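Local coordinates for protein putative glutathionylspermidine synthase (Methylobacillus flagellatus, PDB 3N6X) that is of unknown function but, as a putative glutathionylspermidine synthase of the circularly permuted ATP-grasp family, probably acts as an ATP-dependent ligase, at residues Q93-D104 with M330-I340. Residues are numbered along the deposited sequence; the frame is centred on the assembly and turned at random.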
ATOM      1  N   GLN A  93      -1.459  -5.951  13.840  1.00 30.24           N
ATOM      2  CA  GLN A  93      -0.435  -6.769  14.499  1.00 28.76           C
ATOM      3  C   GLN A  93       0.889  -6.656  13.755  1.00 30.56           C
ATOM      4  O   GLN A  93       1.926  -6.428  14.379  1.00 29.99           O
ATOM      5  CB  GLN A  93      -0.887  -8.244  14.573  1.00 28.99           C
ATOM      6  CG  GLN A  93       0.168  -9.159  15.193  1.00 28.00           C
ATOM      7  CD  GLN A  93      -0.079 -10.601  14.897  1.00 37.02           C
ATOM      8  OE1 GLN A  93      -0.060 -11.041  13.744  1.00 34.29           O
ATOM      9  NE2 GLN A  93      -0.264 -11.376  15.933  1.00 27.24           N
ATOM     10  N   ARG A  94       0.838  -6.784  12.404  1.00 25.46           N
ATOM     11  CA  ARG A  94       1.997  -6.731  11.530  1.00 24.76           C
ATOM     12  C   ARG A  94       2.668  -5.365  11.584  1.00 30.76           C
ATOM     13  O   ARG A  94       3.885  -5.286  11.740  1.00 31.79           O
ATOM     14  CB  ARG A  94       1.588  -7.079  10.092  1.00 24.32           C
ATOM     15  CG  ARG A  94       2.772  -7.292   9.166  1.00 29.35           C
ATOM     16  CD  ARG A  94       2.336  -7.676   7.766  1.00 27.47           C
ATOM     17  NE  ARG A  94       3.488  -7.834   6.873  1.00 28.00           N
ATOM     18  CZ  ARG A  94       4.042  -9.005   6.564  1.00 37.79           C
ATOM     19  NH1 ARG A  94       3.552 -10.134   7.066  1.00 32.97           N
ATOM     20  NH2 ARG A  94       5.084  -9.056   5.747  1.00 23.50           N
ATOM     21  N   VAL A  95       1.874  -4.291  11.495  1.00 28.01           N
ATOM     22  CA  VAL A  95       2.381  -2.921  11.527  1.00 27.26           C
ATOM     23  C   VAL A  95       2.952  -2.555  12.898  1.00 30.98           C
ATOM     24  O   VAL A  95       4.000  -1.908  12.955  1.00 31.35           O
ATOM     25  CB  VAL A  95       1.333  -1.913  10.980  1.00 31.51           C
ATOM     26  CG1 VAL A  95       1.745  -0.459  11.246  1.00 31.64           C
ATOM     27  CG2 VAL A  95       1.113  -2.143   9.492  1.00 30.97           C
ATOM     28  N   LYS A  96       2.354  -3.073  14.002  1.00 27.40           N
ATOM     29  CA  LYS A  96       2.936  -2.831  15.339  1.00 27.42           C
ATOM     30  C   LYS A  96       4.325  -3.434  15.436  1.00 31.05           C
ATOM     31  O   LYS A  96       5.241  -2.768  15.895  1.00 33.22           O
ATOM     32  CB  LYS A  96       2.037  -3.365  16.466  1.00 30.05           C
ATOM     33  CG  LYS A  96       0.834  -2.470  16.755  1.00 40.84           C
ATOM     34  CD  LYS A  96      -0.137  -3.144  17.732  1.00 48.03           C
ATOM     35  CE  LYS A  96      -1.134  -2.167  18.317  1.00 53.62           C
ATOM     36  NZ  LYS A  96      -2.142  -2.859  19.167  1.00 61.43           N
ATOM     37  N   ALA A  97       4.497  -4.663  14.944  1.00 27.73           N
ATOM     38  CA  ALA A  97       5.795  -5.363  14.968  1.00 27.73           C
ATOM     39  C   ALA A  97       6.822  -4.660  14.062  1.00 30.28           C
ATOM     40  O   ALA A  97       7.979  -4.540  14.441  1.00 30.57           O
ATOM     41  CB  ALA A  97       5.618  -6.810  14.540  1.00 28.19           C
ATOM     42  N   LEU A  98       6.374  -4.132  12.905  1.00 25.76           N
ATOM     43  CA  LEU A  98       7.237  -3.387  11.977  1.00 24.65           C
ATOM     44  C   LEU A  98       7.756  -2.084  12.609  1.00 29.87           C
ATOM     45  O   LEU A  98       8.948  -1.783  12.487  1.00 29.39           O
ATOM     46  CB  LEU A  98       6.513  -3.113  10.647  1.00 23.97           C
ATOM     47  CG  LEU A  98       6.443  -4.317   9.664  1.00 27.75           C
ATOM     48  CD1 LEU A  98       5.373  -4.094   8.594  1.00 27.38           C
ATOM     49  CD2 LEU A  98       7.805  -4.572   8.989  1.00 27.54           C
ATOM     50  N   ASN A  99       6.882  -1.363  13.358  1.00 27.26           N
ATOM     51  CA  ASN A  99       7.260  -0.138  14.084  1.00 27.57           C
ATOM     52  C   ASN A  99       8.165  -0.434  15.267  1.00 32.57           C
ATOM     53  O   ASN A  99       9.072   0.338  15.543  1.00 34.26           O
ATOM     54  CB  ASN A  99       6.016   0.653  14.533  1.00 25.29           C
ATOM     55  CG  ASN A  99       5.548   1.644  13.489  1.00 38.48           C
ATOM     56  OD1 ASN A  99       6.341   2.407  12.919  1.00 35.37           O
ATOM     57  ND2 ASN A  99       4.263   1.615  13.168  1.00 25.17           N
HETATM   58  N   MSE A 100       7.926  -1.548  15.968  1.00 28.37           N
HETATM   59  CA  MSE A 100       8.782  -1.954  17.080  1.00 27.92           C
HETATM   60  C   MSE A 100      10.154  -2.436  16.570  1.00 30.67           C
HETATM   61  O   MSE A 100      11.176  -2.154  17.195  1.00 30.62           O
HETATM   62  CB  MSE A 100       8.096  -3.016  17.921  1.00 29.66           C
HETATM   63  CG  MSE A 100       6.896  -2.471  18.663  1.00 35.92           C
HETATM   64 SE   MSE A 100       5.966  -3.830  19.639  0.75 43.27          SE
HETATM   65  CE  MSE A 100       7.174  -3.890  21.162  1.00 38.73           C
ATOM     66  N   PHE A 101      10.172  -3.079  15.388  1.00 25.86           N
ATOM     67  CA  PHE A 101      11.411  -3.493  14.725  1.00 25.78           C
ATOM     68  C   PHE A 101      12.258  -2.267  14.385  1.00 30.73           C
ATOM     69  O   PHE A 101      13.451  -2.251  14.684  1.00 30.98           O
ATOM     70  CB  PHE A 101      11.111  -4.304  13.447  1.00 26.24           C
ATOM     71  CG  PHE A 101      12.320  -4.486  12.560  1.00 26.08           C
ATOM     72  CD1 PHE A 101      13.363  -5.329  12.941  1.00 28.55           C
ATOM     73  CD2 PHE A 101      12.433  -3.793  11.361  1.00 27.27           C
ATOM     74  CE1 PHE A 101      14.501  -5.469  12.140  1.00 29.56           C
ATOM     75  CE2 PHE A 101      13.577  -3.921  10.563  1.00 30.79           C
ATOM     76  CZ  PHE A 101      14.601  -4.770  10.950  1.00 29.21           C
ATOM     77  N   LEU A 102      11.619  -1.217  13.804  1.00 27.91           N
ATOM     78  CA  LEU A 102      12.288   0.039  13.421  1.00 27.23           C
ATOM     79  C   LEU A 102      12.859   0.790  14.627  1.00 32.90           C
ATOM     80  O   LEU A 102      13.989   1.249  14.570  1.00 34.04           O
ATOM     81  CB  LEU A 102      11.365   0.930  12.568  1.00 26.11           C
ATOM     82  CG  LEU A 102      11.177   0.436  11.127  1.00 29.28           C
ATOM     83  CD1 LEU A 102       9.936   1.059  10.481  1.00 27.83           C
ATOM     84  CD2 LEU A 102      12.442   0.696  10.272  1.00 28.98           C
ATOM     85  N   HIS A 103      12.128   0.830  15.740  1.00 29.92           N
ATOM     86  CA  HIS A 103      12.659   1.396  16.972  1.00 29.91           C
ATOM     87  C   HIS A 103      13.866   0.556  17.448  1.00 34.36           C
ATOM     88  O   HIS A 103      14.879   1.111  17.869  1.00 34.75           O
ATOM     89  CB  HIS A 103      11.576   1.451  18.066  1.00 30.63           C
ATOM     90  CG  HIS A 103      12.103   1.914  19.379  1.00 34.76           C
ATOM     91  ND1 HIS A 103      12.225   3.264  19.671  1.00 37.33           N
ATOM     92  CD2 HIS A 103      12.626   1.197  20.403  1.00 37.86           C
ATOM     93  CE1 HIS A 103      12.782   3.326  20.872  1.00 37.34           C
ATOM     94  NE2 HIS A 103      13.039   2.109  21.357  1.00 37.84           N
ATOM     95  N   ASP A 104      13.756  -0.774  17.367  1.00 30.52           N
ATOM     96  CA  ASP A 104      14.831  -1.663  17.809  1.00 29.54           C
ATOM     97  C   ASP A 104      16.133  -1.519  16.976  1.00 32.74           C
ATOM     98  O   ASP A 104      17.197  -1.349  17.575  1.00 32.08           O
ATOM     99  CB  ASP A 104      14.349  -3.118  17.849  1.00 30.81           C
ATOM    100  CG  ASP A 104      15.261  -4.080  18.586  1.00 31.45           C
ATOM    101  OD1 ASP A 104      15.938  -3.646  19.532  1.00 31.31           O
ATOM    102  OD2 ASP A 104      15.221  -5.274  18.279  1.00 37.52           O
HETATM  103  N   MSE A 330       9.494 -11.057  13.650  1.00 28.46           N
HETATM  104  CA  MSE A 330       9.334  -9.797  14.404  1.00 25.56           C
HETATM  105  C   MSE A 330       8.075  -9.877  15.270  1.00 28.50           C
HETATM  106  O   MSE A 330       8.087  -9.422  16.403  1.00 27.99           O
HETATM  107  CB  MSE A 330       9.199  -8.606  13.466  1.00 26.31           C
HETATM  108  CG  MSE A 330      10.426  -8.323  12.621  1.00 31.23           C
HETATM  109 SE   MSE A 330       9.954  -6.930  11.297  0.75 36.54          SE
HETATM  110  CE  MSE A 330      11.449  -7.144  10.154  1.00 32.35           C
ATOM    111  N   ILE A 331       6.967 -10.402  14.706  1.00 25.73           N
ATOM    112  CA  ILE A 331       5.702 -10.541  15.439  1.00 25.64           C
ATOM    113  C   ILE A 331       5.909 -11.429  16.694  1.00 31.80           C
ATOM    114  O   ILE A 331       5.590 -11.000  17.794  1.00 32.82           O
ATOM    115  CB  ILE A 331       4.540 -11.041  14.521  1.00 27.49           C
ATOM    116  CG1 ILE A 331       4.190  -9.992  13.437  1.00 25.64           C
ATOM    117  CG2 ILE A 331       3.294 -11.417  15.353  1.00 28.26           C
ATOM    118  CD1 ILE A 331       3.554 -10.580  12.155  1.00 26.78           C
ATOM    119  N   ARG A 332       6.553 -12.594  16.531  1.00 28.79           N
ATOM    120  CA  ARG A 332       6.878 -13.501  17.650  1.00 28.77           C
ATOM    121  C   ARG A 332       7.805 -12.839  18.655  1.00 33.94           C
ATOM    122  O   ARG A 332       7.524 -12.882  19.843  1.00 34.84           O
ATOM    123  CB  ARG A 332       7.505 -14.809  17.129  1.00 28.00           C
ATOM    124  CG  ARG A 332       6.608 -15.561  16.176  1.00 34.01           C
ATOM    125  CD  ARG A 332       7.196 -16.872  15.746  1.00 34.94           C
ATOM    126  NE  ARG A 332       6.183 -17.695  15.093  1.00 31.09           N
ATOM    127  CZ  ARG A 332       6.137 -17.931  13.789  1.00 43.67           C
ATOM    128  NH1 ARG A 332       7.101 -17.486  12.991  1.00 30.89           N
ATOM    129  NH2 ARG A 332       5.153 -18.647  13.276  1.00 39.22           N
ATOM    130  N   PHE A 333       8.881 -12.169  18.180  1.00 30.21           N
ATOM    131  CA  PHE A 333       9.862 -11.528  19.067  1.00 29.52           C
ATOM    132  C   PHE A 333       9.295 -10.317  19.848  1.00 34.32           C
ATOM    133  O   PHE A 333       9.452 -10.252  21.062  1.00 35.32           O
ATOM    134  CB  PHE A 333      11.143 -11.145  18.286  1.00 30.92           C
ATOM    135  CG  PHE A 333      12.267 -10.586  19.140  1.00 32.27           C
ATOM    136  CD1 PHE A 333      13.090 -11.434  19.886  1.00 33.58           C
ATOM    137  CD2 PHE A 333      12.513  -9.213  19.189  1.00 32.97           C
ATOM    138  CE1 PHE A 333      14.132 -10.917  20.670  1.00 32.83           C
ATOM    139  CE2 PHE A 333      13.553  -8.701  19.972  1.00 34.33           C
ATOM    140  CZ  PHE A 333      14.355  -9.559  20.710  1.00 31.74           C
ATOM    141  N   TYR A 334       8.665  -9.359  19.159  1.00 29.35           N
ATOM    142  CA  TYR A 334       8.189  -8.137  19.812  1.00 28.42           C
ATOM    143  C   TYR A 334       6.885  -8.274  20.515  1.00 33.12           C
ATOM    144  O   TYR A 334       6.658  -7.579  21.512  1.00 32.05           O
ATOM    145  CB  TYR A 334       8.128  -6.956  18.816  1.00 27.78           C
ATOM    146  CG  TYR A 334       9.485  -6.616  18.240  1.00 27.15           C
ATOM    147  CD1 TYR A 334      10.495  -6.093  19.045  1.00 27.77           C
ATOM    148  CD2 TYR A 334       9.772  -6.845  16.899  1.00 26.86           C
ATOM    149  CE1 TYR A 334      11.752  -5.791  18.520  1.00 28.08           C
ATOM    150  CE2 TYR A 334      11.035  -6.600  16.379  1.00 27.53           C
ATOM    151  CZ  TYR A 334      12.023  -6.068  17.190  1.00 32.53           C
ATOM    152  OH  TYR A 334      13.249  -5.788  16.655  1.00 32.22           O
ATOM    153  N   LEU A 335       5.970  -9.074  19.956  1.00 31.26           N
ATOM    154  CA  LEU A 335       4.620  -9.153  20.494  1.00 31.76           C
ATOM    155  C   LEU A 335       4.331 -10.440  21.255  1.00 38.34           C
ATOM    156  O   LEU A 335       3.297 -10.525  21.915  1.00 37.74           O
ATOM    157  CB  LEU A 335       3.590  -8.943  19.374  1.00 31.51           C
ATOM    158  CG  LEU A 335       3.712  -7.636  18.584  1.00 35.95           C
ATOM    159  CD1 LEU A 335       2.861  -7.689  17.335  1.00 35.34           C
ATOM    160  CD2 LEU A 335       3.304  -6.442  19.436  1.00 38.45           C
ATOM    161  N   GLY A 336       5.222 -11.436  21.134  1.00 35.43           N
ATOM    162  CA  GLY A 336       5.039 -12.742  21.764  1.00 35.48           C
ATOM    163  C   GLY A 336       3.806 -13.460  21.255  1.00 40.18           C
ATOM    164  O   GLY A 336       3.157 -14.193  22.004  1.00 40.71           O
ATOM    165  N   GLU A 337       3.461 -13.236  19.965  1.00 35.67           N
ATOM    166  CA  GLU A 337       2.257 -13.785  19.340  1.00 34.10           C
ATOM    167  C   GLU A 337       2.612 -14.518  18.073  1.00 38.21           C
ATOM    168  O   GLU A 337       3.646 -14.239  17.465  1.00 37.67           O
ATOM    169  CB  GLU A 337       1.283 -12.643  18.963  1.00 34.66           C
ATOM    170  CG  GLU A 337       0.745 -11.832  20.126  1.00 35.86           C
ATOM    171  CD  GLU A 337      -0.096 -10.627  19.725  1.00 52.63           C
ATOM    172  OE1 GLU A 337      -0.229 -10.352  18.507  1.00 38.93           O
ATOM    173  OE2 GLU A 337      -0.625  -9.955  20.637  1.00 46.09           O
ATOM    174  N   GLU A 338       1.699 -15.372  17.608  1.00 34.63           N
ATOM    175  CA  GLU A 338       1.816 -16.020  16.320  1.00 34.61           C
ATOM    176  C   GLU A 338       1.242 -15.076  15.242  1.00 38.38           C
ATOM    177  O   GLU A 338       0.225 -14.412  15.491  1.00 37.75           O
ATOM    178  CB  GLU A 338       1.044 -17.361  16.325  1.00 36.27           C
ATOM    179  CG  GLU A 338       1.862 -18.528  16.874  1.00 42.46           C
ATOM    180  CD  GLU A 338       3.145 -18.802  16.108  1.00 62.89           C
ATOM    181  OE1 GLU A 338       3.064 -19.213  14.925  1.00 53.98           O
ATOM    182  OE2 GLU A 338       4.235 -18.559  16.678  1.00 52.79           O
ATOM    183  N   PRO A 339       1.877 -14.981  14.046  1.00 33.98           N
ATOM    184  CA  PRO A 339       1.341 -14.088  13.000  1.00 32.93           C
ATOM    185  C   PRO A 339      -0.081 -14.452  12.577  1.00 38.23           C
ATOM    186  O   PRO A 339      -0.354 -15.618  12.287  1.00 38.76           O
ATOM    187  CB  PRO A 339       2.328 -14.274  11.836  1.00 33.59           C
ATOM    188  CG  PRO A 339       3.572 -14.785  12.476  1.00 38.42           C
ATOM    189  CD  PRO A 339       3.116 -15.651  13.596  1.00 34.70           C
ATOM    190  N   ILE A 340      -0.989 -13.452  12.529  1.00 34.03           N
ATOM    191  CA  ILE A 340      -2.374 -13.672  12.076  1.00 32.30           C
ATOM    192  C   ILE A 340      -2.372 -13.836  10.545  1.00 36.10           C
ATOM    193  O   ILE A 340      -2.998 -14.758  10.020  1.00 35.04           O
ATOM    194  CB  ILE A 340      -3.322 -12.518  12.550  1.00 33.54           C
ATOM    195  CG1 ILE A 340      -3.448 -12.490  14.094  1.00 33.01           C
ATOM    196  CG2 ILE A 340      -4.713 -12.587  11.847  1.00 29.93           C
ATOM    197  CD1 ILE A 340      -3.952 -11.149  14.660  1.00 33.34           C
TER
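NE2 of Q93 gives both its hydrogens to the loop that follows helix 327-335. The bond from Q93 NE2 to E337 OE1 (2.8 Å) is nearly straight (177°) and in the amide plane, meeting that oxygen on its anti side; the other reaches the carbonyl O of E338 from above the carbonyl plane. On the same amide, Q93 OE1 accepts I340 N at 2.9 Å, on a lone pair, while CG2 of I331 presses on CD. With CG anti to the backbone N (chi1 177°) and the chain extended, the amide reaches past the C-terminal end of helix 327-335 to these partners. An alanine here is likely to leave the I340 N-H and the E337 carboxylate without their mates and the loop less firmly tied.

Farther along, A97 and I331 have the nearest CA atoms, and the A97 methyl lies 3.7 Å from I331 CG1. Y334 enters as a knob among A97, M100, F101 and D104, with CB of M100 over one ring face; Y334 OH donates to the anti lone pair of D104 OD2 (2.6 Å), an oxygen that also accepts I111 N. Selenomethionine M330 sets CE over the centre of the F101 ring, 3.6 Å from the centroid, with SE placed obliquely. Segments 93-104 and 330-335 cross at 72°, in a protein of the circularly permuted ATP-grasp family, combining a single knob-into-hole contact by Y334 with a Met-aromatic contact, made here by selenium.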